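PDB 2XR1: cleavage and polyadenylation specificity factor 100 KD subunit from Methanosarcina mazei, which probably terminates transcription by cutting nascent RNA at the polymerase exit channel, acting as a two-zinc endonuclease and 5'-3' exonuclease of the metallo-beta-lactamase superfamily. Local coordinates for residues V415-A420 / L534-Y539; Q425-V430 / D578-H583; M513-P518 / G543-R548; V215-D220 / Y539-T544. One frame throughout, in Å; residues are numbered along the deposited sequence.

The four contacts run from the parallel sheet of the beta-CASP domain towards the two-zinc site. Interaction 1 joins neighbouring strands 414-417 and 533-536. The chain leaving the first forms helix 423-436, used by interaction 2, whose centre lies about 9 Å from that of interaction 1. The chain leaving the second passes through Tyr539 into interaction 4 and then, via Gly543 and Thr544, into interaction 3, these last two being centred about 8 Å apart. Interactions 2 and 4 are about 20 Å apart between centres. Segment 215-220 comes first in the chain and belongs to the metallo-beta-lactamase part, so interaction 4 spans both domains, while segment 578-583 leads back towards the zinc ligands.

Interaction 1 of 4, residues V415-A420 / L534-Y539; sequences VIPAFA and LVFVGY
Val415 and Leu534 lie on the same face of a parallel sheet, and their side chains cross obliquely. Val415 CG1, anti to the backbone N, touches Leu534 CD1 at 3.9 Å. The same methyl of Leu534 also receives the ring of Pro417, which crosses the leucine at about a right angle with its CD 4.1 Å from Leu534 CD1. Further along this face, Pro417 CG approaches the Phe536 ring obliquely. The other face is built differently: Ile416 and Val535 lie side by side and point the same way, with Ile416 CG1 4.0 Å from Val535 CB. The second branch of the isoleucine turns towards the strand end, where Ile416 CG2 meets Val537 CG1 at 3.7 Å, the two side chains crossing at about a right angle.

The one hydrogen bond between the two segments runs nearly straight from Val535 N to Val415 O (2.9 Å, 169° at the hydrogen); the backbone of Val415 is also bonded to Thr533, one residue earlier on that strand. Proline has no N-H to continue the pattern, and Pro417 CD instead rests 3.6 Å from Val535 O. Helix 518-526 packs on Val415 and Pro417, whereas helix 423-436 packs on Val537. A hydrophobic parallel strand pair with helices on both faces is typical of the Rossmann-like alpha/beta core of the beta-CASP domain.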
loop_
_atom_site.group_PDB
_atom_site.type_symbol
_atom_site.label_atom_id
_atom_site.label_comp_id
_atom_site.label_asym_id
_atom_site.label_seq_id
_atom_site.Cartn_x
_atom_site.Cartn_y
_atom_site.Cartn_z
ATOM N N VAL B 415 14.325 -35.924 24.874
ATOM C CA VAL B 415 14.597 -35.109 23.688
ATOM C C VAL B 415 13.843 -33.787 23.826
ATOM O O VAL B 415 12.674 -33.785 24.116
ATOM C CB VAL B 415 14.173 -35.839 22.393
ATOM C CG1 VAL B 415 14.273 -34.922 21.191
ATOM C CG2 VAL B 415 15.020 -37.130 22.198
ATOM N N ILE B 416 14.544 -32.675 23.669
ATOM C CA ILE B 416 13.978 -31.345 23.842
ATOM C C ILE B 416 14.310 -30.504 22.620
ATOM O O ILE B 416 15.405 -29.973 22.540
ATOM C CB ILE B 416 14.613 -30.620 25.060
ATOM C CG1 ILE B 416 14.680 -31.539 26.285
ATOM C CG2 ILE B 416 13.881 -29.356 25.352
ATOM C CD1 ILE B 416 14.846 -30.794 27.608
ATOM N N PRO B 417 13.397 -30.410 21.650
ATOM C CA PRO B 417 13.641 -29.550 20.515
ATOM C C PRO B 417 13.763 -28.124 20.937
ATOM O O PRO B 417 13.145 -27.727 21.890
ATOM C CB PRO B 417 12.401 -29.717 19.650
ATOM C CG PRO B 417 11.401 -30.172 20.552
ATOM C CD PRO B 417 12.089 -31.052 21.538
ATOM N N ALA B 418 14.591 -27.381 20.221
ATOM C CA ALA B 418 14.986 -26.038 20.606
ATOM C C ALA B 418 15.496 -25.309 19.390
ATOM O O ALA B 418 15.856 -25.904 18.403
ATOM C CB ALA B 418 16.087 -26.121 21.632
ATOM N N PHE B 419 15.554 -24.002 19.483
ATOM C CA PHE B 419 16.254 -23.193 18.501
ATOM C C PHE B 419 17.680 -23.025 18.918
ATOM O O PHE B 419 17.990 -23.170 20.098
ATOM C CB PHE B 419 15.537 -21.846 18.353
ATOM C CG PHE B 419 14.176 -21.992 17.762
ATOM C CD1 PHE B 419 14.020 -22.131 16.393
ATOM C CD2 PHE B 419 13.061 -22.077 18.581
ATOM C CE1 PHE B 419 12.737 -22.311 15.834
ATOM C CE2 PHE B 419 11.798 -22.247 18.046
ATOM C CZ PHE B 419 11.635 -22.357 16.670
ATOM N N ALA B 420 18.553 -22.761 17.950
ATOM C CA ALA B 420 19.945 -22.489 18.265
ATOM C C ALA B 420 20.042 -21.410 19.320
ATOM O O ALA B 420 20.797 -21.561 20.292
ATOM C CB ALA B 420 20.697 -22.076 17.057
ATOM N N LEU B 534 9.409 -36.553 25.233
ATOM C CA LEU B 534 9.610 -35.476 24.295
ATOM C C LEU B 534 9.100 -34.192 24.930
ATOM O O LEU B 534 7.898 -34.075 25.160
ATOM C CB LEU B 534 8.848 -35.771 22.997
ATOM C CG LEU B 534 8.952 -34.710 21.892
ATOM C CD1 LEU B 534 10.345 -34.745 21.321
ATOM C CD2 LEU B 534 7.879 -34.950 20.824
ATOM N N VAL B 535 9.989 -33.227 25.183
ATOM C CA VAL B 535 9.640 -32.074 26.013
ATOM C C VAL B 535 9.454 -30.829 25.179
ATOM O O VAL B 535 10.403 -30.320 24.616
ATOM C CB VAL B 535 10.743 -31.823 27.064
ATOM C CG1 VAL B 535 10.307 -30.775 28.093
ATOM C CG2 VAL B 535 11.103 -33.146 27.772
ATOM N N PHE B 536 8.237 -30.334 25.091
ATOM C CA PHE B 536 7.997 -29.050 24.437
ATOM C C PHE B 536 8.104 -27.886 25.419
ATOM O O PHE B 536 7.333 -27.810 26.358
ATOM C CB PHE B 536 6.614 -29.022 23.795
ATOM C CG PHE B 536 6.493 -29.894 22.592
ATOM C CD1 PHE B 536 7.187 -29.602 21.439
ATOM C CD2 PHE B 536 5.661 -31.007 22.597
ATOM C CE1 PHE B 536 7.078 -30.406 20.326
ATOM C CE2 PHE B 536 5.540 -31.801 21.471
ATOM C CZ PHE B 536 6.249 -31.495 20.342
ATOM N N VAL B 537 9.026 -26.963 25.166
ATOM C CA VAL B 537 9.353 -25.902 26.110
ATOM C C VAL B 537 8.845 -24.548 25.659
ATOM O O VAL B 537 9.018 -23.563 26.362
ATOM C CB VAL B 537 10.843 -25.778 26.320
ATOM C CG1 VAL B 537 11.420 -27.088 26.877
ATOM C CG2 VAL B 537 11.488 -25.391 25.057
ATOM N N GLY B 538 8.198 -24.496 24.509
ATOM C CA GLY B 538 7.575 -23.268 24.052
ATOM C C GLY B 538 6.489 -23.571 23.032
ATOM O O GLY B 538 6.400 -24.710 22.562
ATOM N N TYR B 539 5.721 -22.565 22.622
ATOM C CA TYR B 539 4.676 -22.789 21.612
ATOM C C TYR B 539 5.244 -23.395 20.326
ATOM O O TYR B 539 6.412 -23.194 19.979
ATOM C CB TYR B 539 3.910 -21.494 21.264
ATOM C CG TYR B 539 4.642 -20.617 20.278
ATOM C CD1 TYR B 539 5.711 -19.849 20.675
ATOM C CD2 TYR B 539 4.274 -20.586 18.955
ATOM C CE1 TYR B 539 6.419 -19.067 19.782
ATOM C CE2 TYR B 539 4.951 -19.778 18.023
ATOM C CZ TYR B 539 6.039 -19.032 18.440
ATOM O OH TYR B 539 6.725 -18.232 17.534
#

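Interaction 2 of 4, residues Q425-V430 / D578-H583; sequences QEVMIV and DGFSGH
Phe580 pushes its ring edge-first against one side of helix 423-436. Two atoms meet that edge near the ring plane: Glu426 CB lies 4.0 Å from Phe580 CD2, and, one helical turn on, Val430 CG2 lies 4.0 Å from Phe580 CE2. The valine side chain and the phenylalanine cross at about a right angle. Between them in sequence, Val427 CG2 comes in obliquely, 4.3 Å from Phe580 CG. Leu400 of helix 393-409 touches Phe580, Val427 and Val430, closing a small apolar cluster, and the backbone of Phe580 is tied to Val537. The ring is turned to the helix by chi1 of -49°, which sets CG anti to the carbonyl carbon.

The sequence around this phenylalanine, with Ser581 and His583 following, fits motif B of the beta-CASP nucleases. Here Ser581 OG accepts from His583 N at 3.2 Å, an ST turn, while His583 ND1 bonds to Glu380 and the carbonyl of Gly582 to ND1 of the zinc ligand His332, so the loop is part of its second shell.

Away from the ring the packing loosens. The Glu426 chain bends at chi2, and its OE1 stays 4.3 Å from Gly579 O, with no hydrogen bond linking the two segments. Its side chain is partly exposed and touches Arg362 beyond the contact.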
loop_
_atom_site.group_PDB
_atom_site.type_symbol
_atom_site.label_atom_id
_atom_site.label_comp_id
_atom_site.label_asym_id
_atom_site.label_seq_id
_atom_site.Cartn_x
_atom_site.Cartn_y
_atom_site.Cartn_z
ATOM N N GLN B 425 19.039 -21.820 25.390
ATOM C CA GLN B 425 19.891 -21.237 26.444
ATOM C C GLN B 425 19.194 -21.222 27.792
ATOM O O GLN B 425 19.780 -21.676 28.783
ATOM C CB GLN B 425 20.409 -19.848 26.067
ATOM C CG GLN B 425 21.536 -19.890 25.034
ATOM C CD GLN B 425 21.076 -20.013 23.612
ATOM O OE1 GLN B 425 19.984 -19.567 23.247
ATOM N NE2 GLN B 425 21.916 -20.600 22.786
ATOM N N GLU B 426 17.943 -20.766 27.837
ATOM C CA GLU B 426 17.185 -20.791 29.098
ATOM C C GLU B 426 17.060 -22.221 29.632
ATOM O O GLU B 426 17.196 -22.450 30.850
ATOM C CB GLU B 426 15.798 -20.093 29.018
ATOM C CG GLU B 426 15.766 -18.619 29.595
ATOM C CD GLU B 426 14.482 -18.233 30.479
ATOM O OE1 GLU B 426 13.361 -17.907 29.906
ATOM O OE2 GLU B 426 14.638 -18.228 31.746
ATOM N N VAL B 427 16.860 -23.187 28.744
ATOM C CA VAL B 427 16.782 -24.577 29.197
ATOM C C VAL B 427 18.105 -25.035 29.809
ATOM O O VAL B 427 18.124 -25.687 30.830
ATOM C CB VAL B 427 16.364 -25.552 28.078
ATOM C CG1 VAL B 427 16.421 -26.990 28.570
ATOM C CG2 VAL B 427 15.001 -25.246 27.599
ATOM N N MET B 428 19.213 -24.671 29.192
ATOM C CA MET B 428 20.557 -25.055 29.708
ATOM C C MET B 428 20.798 -24.502 31.095
ATOM O O MET B 428 21.360 -25.163 31.916
ATOM C CB MET B 428 21.666 -24.560 28.773
ATOM C CG MET B 428 21.652 -25.206 27.397
ATOM S SD MET B 428 22.649 -24.318 26.176
ATOM C CE MET B 428 24.275 -24.467 26.990
ATOM N N ILE B 429 20.365 -23.276 31.358
ATOM C CA ILE B 429 20.610 -22.676 32.671
ATOM C C ILE B 429 19.850 -23.412 33.747
ATOM O O ILE B 429 20.354 -23.588 34.846
ATOM C CB ILE B 429 20.231 -21.190 32.724
ATOM C CG1 ILE B 429 21.288 -20.379 31.989
ATOM C CG2 ILE B 429 20.164 -20.692 34.186
ATOM C CD1 ILE B 429 20.798 -19.016 31.619
ATOM N N VAL B 430 18.649 -23.857 33.423
ATOM C CA VAL B 430 17.863 -24.627 34.355
ATOM C C VAL B 430 18.509 -25.992 34.612
ATOM O O VAL B 430 18.630 -26.415 35.771
ATOM C CB VAL B 430 16.397 -24.715 33.884
ATOM C CG1 VAL B 430 15.658 -25.810 34.602
ATOM C CG2 VAL B 430 15.730 -23.385 34.127
ATOM N N ASP B 578 5.606 -25.098 28.990
ATOM C CA ASP B 578 5.652 -23.933 28.125
ATOM C C ASP B 578 6.108 -22.783 28.998
ATOM O O ASP B 578 5.314 -21.921 29.371
ATOM C CB ASP B 578 4.265 -23.678 27.505
ATOM C CG ASP B 578 4.281 -22.650 26.365
ATOM O OD1 ASP B 578 5.352 -22.134 26.001
ATOM O OD2 ASP B 578 3.183 -22.370 25.794
ATOM N N GLY B 579 7.389 -22.774 29.336
ATOM C CA GLY B 579 7.930 -21.703 30.152
ATOM C C GLY B 579 9.191 -21.065 29.613
ATOM O O GLY B 579 9.803 -20.267 30.298
ATOM N N PHE B 580 9.584 -21.392 28.392
ATOM C CA PHE B 580 10.869 -20.947 27.904
ATOM C C PHE B 580 10.812 -20.379 26.512
ATOM O O PHE B 580 11.831 -20.319 25.831
ATOM C CB PHE B 580 11.840 -22.110 27.951
ATOM C CG PHE B 580 11.841 -22.811 29.266
ATOM C CD1 PHE B 580 10.868 -23.743 29.557
ATOM C CD2 PHE B 580 12.786 -22.513 30.226
ATOM C CE1 PHE B 580 10.849 -24.418 30.778
ATOM C CE2 PHE B 580 12.782 -23.165 31.442
ATOM C CZ PHE B 580 11.800 -24.130 31.723
ATOM N N SER B 581 9.627 -19.939 26.095
ATOM C CA SER B 581 9.466 -19.446 24.755
ATOM C C SER B 581 10.195 -18.150 24.568
ATOM O O SER B 581 10.540 -17.829 23.469
ATOM C CB SER B 581 7.981 -19.257 24.428
ATOM O OG SER B 581 7.414 -18.226 25.224
ATOM N N GLY B 582 10.395 -17.380 25.635
ATOM C CA GLY B 582 10.969 -16.034 25.527
ATOM C C GLY B 582 9.985 -14.963 25.054
ATOM O O GLY B 582 10.403 -13.872 24.674
ATOM N N HIS B 583 8.685 -15.273 25.081
ATOM C CA HIS B 583 7.619 -14.297 24.840
ATOM C C HIS B 583 6.796 -13.964 26.071
ATOM O O HIS B 583 6.592 -14.783 26.976
ATOM C CB HIS B 583 6.639 -14.849 23.840
ATOM C CG HIS B 583 7.202 -15.046 22.462
ATOM N ND1 HIS B 583 7.261 -14.030 21.527
ATOM C CD2 HIS B 583 7.665 -16.164 21.848
ATOM C CE1 HIS B 583 7.736 -14.525 20.401
ATOM N NE2 HIS B 583 7.973 -15.816 20.566
#

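Interaction 3 of 4, residues M513-P518 / G543-R548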
loop_
_atom_site.group_PDB
_atom_site.type_symbol
_atom_site.label_atom_id
_atom_site.label_comp_id
_atom_site.label_asym_id
_atom_site.label_seq_id
_atom_site.Cartn_x
_atom_site.Cartn_y
_atom_site.Cartn_z
ATOM N N MET B 513 10.742 -26.514 16.363
ATOM C CA MET B 513 9.361 -26.993 16.091
ATOM C C MET B 513 9.326 -28.255 15.222
ATOM O O MET B 513 8.325 -28.578 14.579
ATOM C CB MET B 513 8.510 -25.858 15.511
ATOM C CG MET B 513 8.387 -24.671 16.488
ATOM S SD MET B 513 7.347 -23.393 15.830
ATOM C CE MET B 513 7.103 -22.290 17.240
ATOM N N MET B 514 10.457 -28.961 15.211
ATOM C CA MET B 514 10.609 -30.260 14.577
ATOM C C MET B 514 10.319 -30.281 13.091
ATOM O O MET B 514 10.052 -31.339 12.546
ATOM C CB MET B 514 9.741 -31.291 15.306
ATOM C CG MET B 514 10.129 -31.464 16.753
ATOM S SD MET B 514 9.069 -32.564 17.688
ATOM C CE MET B 514 9.815 -34.168 17.377
ATOM N N ASN B 515 10.389 -29.131 12.428
ATOM C CA ASN B 515 10.258 -29.098 10.965
ATOM C C ASN B 515 11.503 -29.586 10.273
ATOM O O ASN B 515 11.513 -29.774 9.064
ATOM C CB ASN B 515 9.809 -27.715 10.432
ATOM C CG ASN B 515 8.295 -27.678 10.094
ATOM O OD1 ASN B 515 7.570 -28.643 10.366
ATOM N ND2 ASN B 515 7.823 -26.570 9.503
ATOM N N GLY B 516 12.562 -29.807 11.033
ATOM C CA GLY B 516 13.721 -30.503 10.516
ATOM C C GLY B 516 14.883 -30.412 11.462
ATOM O O GLY B 516 14.738 -29.991 12.599
ATOM N N GLY B 517 16.053 -30.793 10.974
ATOM C CA GLY B 517 17.274 -30.698 11.758
ATOM C C GLY B 517 17.574 -32.004 12.454
ATOM O O GLY B 517 16.853 -32.986 12.286
ATOM N N PRO B 518 18.655 -32.035 13.228
ATOM C CA PRO B 518 19.066 -33.263 13.891
ATOM C C PRO B 518 18.018 -33.827 14.874
ATOM O O PRO B 518 18.040 -35.025 15.149
ATOM C CB PRO B 518 20.353 -32.844 14.627
ATOM C CG PRO B 518 20.251 -31.343 14.744
ATOM C CD PRO B 518 19.586 -30.925 13.486
ATOM N N GLY B 543 0.905 -25.679 11.548
ATOM C CA GLY B 543 1.533 -26.289 10.381
ATOM C C GLY B 543 2.848 -26.975 10.666
ATOM O O GLY B 543 3.431 -27.588 9.789
ATOM N N THR B 544 3.341 -26.879 11.886
ATOM C CA THR B 544 4.605 -27.514 12.206
ATOM C C THR B 544 4.410 -28.950 12.653
ATOM O O THR B 544 3.365 -29.320 13.171
ATOM C CB THR B 544 5.422 -26.739 13.298
ATOM O OG1 THR B 544 4.668 -26.572 14.498
ATOM C CG2 THR B 544 5.837 -25.383 12.781
ATOM N N ILE B 545 5.450 -29.754 12.457
ATOM C CA ILE B 545 5.457 -31.125 12.926
ATOM C C ILE B 545 5.237 -31.094 14.425
ATOM O O ILE B 545 4.373 -31.781 14.925
ATOM C CB ILE B 545 6.781 -31.848 12.555
ATOM C CG1 ILE B 545 6.833 -32.117 11.051
ATOM C CG2 ILE B 545 6.947 -33.125 13.349
ATOM C CD1 ILE B 545 5.644 -32.879 10.519
ATOM N N GLY B 546 5.992 -30.267 15.135
ATOM C CA GLY B 546 5.851 -30.193 16.585
ATOM C C GLY B 546 4.425 -29.911 17.029
ATOM O O GLY B 546 3.906 -30.514 17.969
ATOM N N ARG B 547 3.772 -28.999 16.341
ATOM C CA ARG B 547 2.406 -28.691 16.665
ATOM C C ARG B 547 1.506 -29.911 16.476
ATOM O O ARG B 547 0.653 -30.199 17.314
ATOM C CB ARG B 547 1.910 -27.550 15.785
ATOM C CG ARG B 547 0.430 -27.193 15.985
ATOM C CD ARG B 547 0.135 -26.905 17.430
ATOM N NE ARG B 547 -0.985 -25.996 17.501
ATOM C CZ ARG B 547 -1.872 -25.956 18.490
ATOM N NH1 ARG B 547 -1.760 -26.779 19.542
ATOM N NH2 ARG B 547 -2.892 -25.083 18.421
ATOM N N ARG B 548 1.695 -30.599 15.361
ATOM C CA ARG B 548 0.945 -31.789 15.061
ATOM C C ARG B 548 1.124 -32.863 16.159
ATOM O O ARG B 548 0.140 -33.429 16.642
ATOM C CB ARG B 548 1.308 -32.269 13.646
ATOM C CG ARG B 548 1.034 -33.703 13.341
ATOM C CD ARG B 548 0.187 -33.842 12.124
ATOM N NE ARG B 548 0.874 -33.555 10.864
ATOM C CZ ARG B 548 0.361 -33.832 9.658
ATOM N NH1 ARG B 548 -0.848 -34.401 9.547
ATOM N NH2 ARG B 548 1.056 -33.545 8.555
#
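Two hydrogen bonds grip Thr544 OG1: it accepts from Arg547 N at 3.2 Å and donates to the carbonyl of Ala541. The hydroxyl sits between the backbone N and the carbonyl carbon (chi1 57°), the rotamer that turns it back over the first turn of helix 545-550. Thr544 is thus the N-cap, and its CG2, anti to the carbonyl carbon, is left to face the other segment.

The remaining N-H groups of that turn are taken by the loop 513-518. Gly546 N donates to Met513 O at 2.9 Å, approaching from above the carbonyl plane, 46° out of it. Ile545 N donates to the side-chain oxygen Asn515 OD1 at 3.2 Å, also from above its plane. The N terminus of a helix that follows a beta-CASP strand is therefore capped jointly, by its own threonine and by the loop that follows strand 506-509; the three amides pointing at these oxygens would be expected to polarise them. The other end of the Asn515 amide, ND2, makes a weak hydrogen bond to Gly218 O of the metallo-beta-lactamase part.

Apolar contacts flank the polar grip. Thr544 CG2 lies 3.9 Å from Met513 SD, the two side chains crossing obliquely, and the extended Met513 chain runs on past Tyr539, its side chain about 8 Å from a bound zinc. On the other flank Met514 CB touches Ile545 CG2 at 3.9 Å. Met514 then leads away, its SD passing 4.1 Å from Gly546 CA towards Leu534 and Phe536 of strand 533-536.

Interaction 4 of 4, residues V215-D220 / Y539-T544; sequences VNVGSD and YQADGT
Tyr539 opens the segment anchored on its backbone: its N bonds to the Tyr383 hydroxyl and its O to Arg423. Contact with the loop 215-220 begins at Ala541, whose CB meets Val217 CG1 at 3.7 Å; that branch of the valine is anti to the backbone N (chi1 169°). The backbone bond from Thr544 N to Ala541 O (3.3 Å) closes a type II turn, and the same carbonyl oxygen is shared with the threonine hydroxyl.

Asp542 carries its carboxylate away and contributes its carbonyl instead: Gly218 CA makes a CH...O contact with Asp542 O at 3.3 Å. Gly543, at the third position of the turn with the positive phi (85°) usual there, lies alongside Gly218, so the two backbones pass with no side chain between them. Ser219 OG borders it, 3.8 Å from Gly543 CA. At Thr544 the CG2 methyl reaches Val217 CG1 obliquely at 4.2 Å.

The facing loop is held in its own bend by Asn216 ND2, which donates almost straight to Asp220 O (3.1 Å). Val217 also touches the zinc ligand Asp249. This backbone-led meeting of a beta-CASP turn with a metallo-beta-lactamase loop belongs to the interface between the two domains, where the two-zinc site of this nuclease family lies.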
loop_
_atom_site.group_PDB
_atom_site.type_symbol
_atom_site.label_atom_id
_atom_site.label_comp_id
_atom_site.label_asym_id
_atom_site.label_seq_id
_atom_site.Cartn_x
_atom_site.Cartn_y
_atom_site.Cartn_z
ATOM N N VAL B 215 11.530 -15.591 7.153
ATOM C CA VAL B 215 11.081 -16.787 6.460
ATOM C C VAL B 215 9.759 -17.212 7.037
ATOM O O VAL B 215 9.449 -16.863 8.149
ATOM C CB VAL B 215 12.054 -17.989 6.620
ATOM C CG1 VAL B 215 13.375 -17.694 6.002
ATOM C CG2 VAL B 215 12.225 -18.341 8.084
ATOM N N ASN B 216 8.979 -17.984 6.298
ATOM C CA ASN B 216 7.764 -18.528 6.863
ATOM C C ASN B 216 8.085 -19.652 7.864
ATOM O O ASN B 216 9.108 -20.359 7.757
ATOM C CB ASN B 216 6.810 -19.075 5.775
ATOM C CG ASN B 216 5.341 -19.068 6.227
ATOM O OD1 ASN B 216 4.914 -18.171 6.957
ATOM N ND2 ASN B 216 4.586 -20.052 5.813
ATOM N N VAL B 217 7.170 -19.798 8.813
ATOM C CA VAL B 217 7.139 -20.858 9.808
ATOM C C VAL B 217 5.786 -21.487 9.605
ATOM O O VAL B 217 4.781 -20.789 9.709
ATOM C CB VAL B 217 7.172 -20.266 11.261
ATOM C CG1 VAL B 217 6.875 -21.348 12.310
ATOM C CG2 VAL B 217 8.503 -19.598 11.550
ATOM N N GLY B 218 5.743 -22.779 9.310
ATOM C CA GLY B 218 4.465 -23.481 9.094
ATOM C C GLY B 218 4.551 -24.587 8.059
ATOM O O GLY B 218 5.636 -25.160 7.836
ATOM N N SER B 219 3.402 -24.904 7.440
ATOM C CA SER B 219 3.300 -26.005 6.468
ATOM C C SER B 219 4.228 -25.789 5.278
ATOM O O SER B 219 5.011 -26.683 4.946
ATOM C CB SER B 219 1.858 -26.182 5.972
ATOM O OG SER B 219 1.205 -27.229 6.668
ATOM N N ASP B 220 4.154 -24.602 4.656
ATOM C CA ASP B 220 4.965 -24.306 3.465
ATOM C C ASP B 220 6.120 -23.381 3.782
ATOM O O ASP B 220 5.906 -22.216 4.106
ATOM C CB ASP B 220 4.123 -23.685 2.355
ATOM C CG ASP B 220 4.899 -23.562 1.043
ATOM O OD1 ASP B 220 6.039 -23.067 1.050
ATOM O OD2 ASP B 220 4.368 -23.974 -0.008
ATOM N N TYR B 539 5.721 -22.565 22.622
ATOM C CA TYR B 539 4.676 -22.789 21.612
ATOM C C TYR B 539 5.244 -23.395 20.326
ATOM O O TYR B 539 6.412 -23.194 19.979
ATOM C CB TYR B 539 3.910 -21.494 21.264
ATOM C CG TYR B 539 4.642 -20.617 20.278
ATOM C CD1 TYR B 539 5.711 -19.849 20.675
ATOM C CD2 TYR B 539 4.274 -20.586 18.955
ATOM C CE1 TYR B 539 6.419 -19.067 19.782
ATOM C CE2 TYR B 539 4.951 -19.778 18.023
ATOM C CZ TYR B 539 6.039 -19.032 18.440
ATOM O OH TYR B 539 6.725 -18.232 17.534
ATOM N N GLN B 540 4.381 -24.140 19.642
ATOM C CA GLN B 540 4.643 -24.718 18.329
ATOM C C GLN B 540 3.597 -24.126 17.399
ATOM O O GLN B 540 2.423 -24.208 17.679
ATOM C CB GLN B 540 4.458 -26.223 18.377
ATOM C CG GLN B 540 5.143 -26.928 19.540
ATOM C CD GLN B 540 6.615 -27.051 19.339
ATOM O OE1 GLN B 540 7.077 -27.488 18.291
ATOM N NE2 GLN B 540 7.380 -26.622 20.335
ATOM N N ALA B 541 4.031 -23.513 16.301
ATOM C CA ALA B 541 3.135 -22.779 15.428
ATOM C C ALA B 541 2.286 -23.718 14.574
ATOM O O ALA B 541 2.663 -24.861 14.366
ATOM C CB ALA B 541 3.928 -21.873 14.542
ATOM N N ASP B 542 1.150 -23.215 14.095
ATOM C CA ASP B 542 0.356 -23.872 13.081
ATOM C C ASP B 542 1.215 -24.453 11.967
ATOM O O ASP B 542 2.129 -23.790 11.475
ATOM C CB ASP B 542 -0.580 -22.859 12.415
ATOM C CG ASP B 542 -1.751 -22.417 13.311
ATOM O OD1 ASP B 542 -1.967 -23.007 14.407
ATOM O OD2 ASP B 542 -2.460 -21.461 12.894
ATOM N N GLY B 543 0.905 -25.679 11.548
ATOM C CA GLY B 543 1.533 -26.289 10.381
ATOM C C GLY B 543 2.848 -26.975 10.666
ATOM O O GLY B 543 3.431 -27.588 9.789
ATOM N N THR B 544 3.341 -26.879 11.886
ATOM C CA THR B 544 4.605 -27.514 12.206
ATOM C C THR B 544 4.410 -28.950 12.653
ATOM O O THR B 544 3.365 -29.320 13.171
ATOM C CB THR B 544 5.422 -26.739 13.298
ATOM O OG1 THR B 544 4.668 -26.572 14.498
ATOM C CG2 THR B 544 5.837 -25.383 12.781
#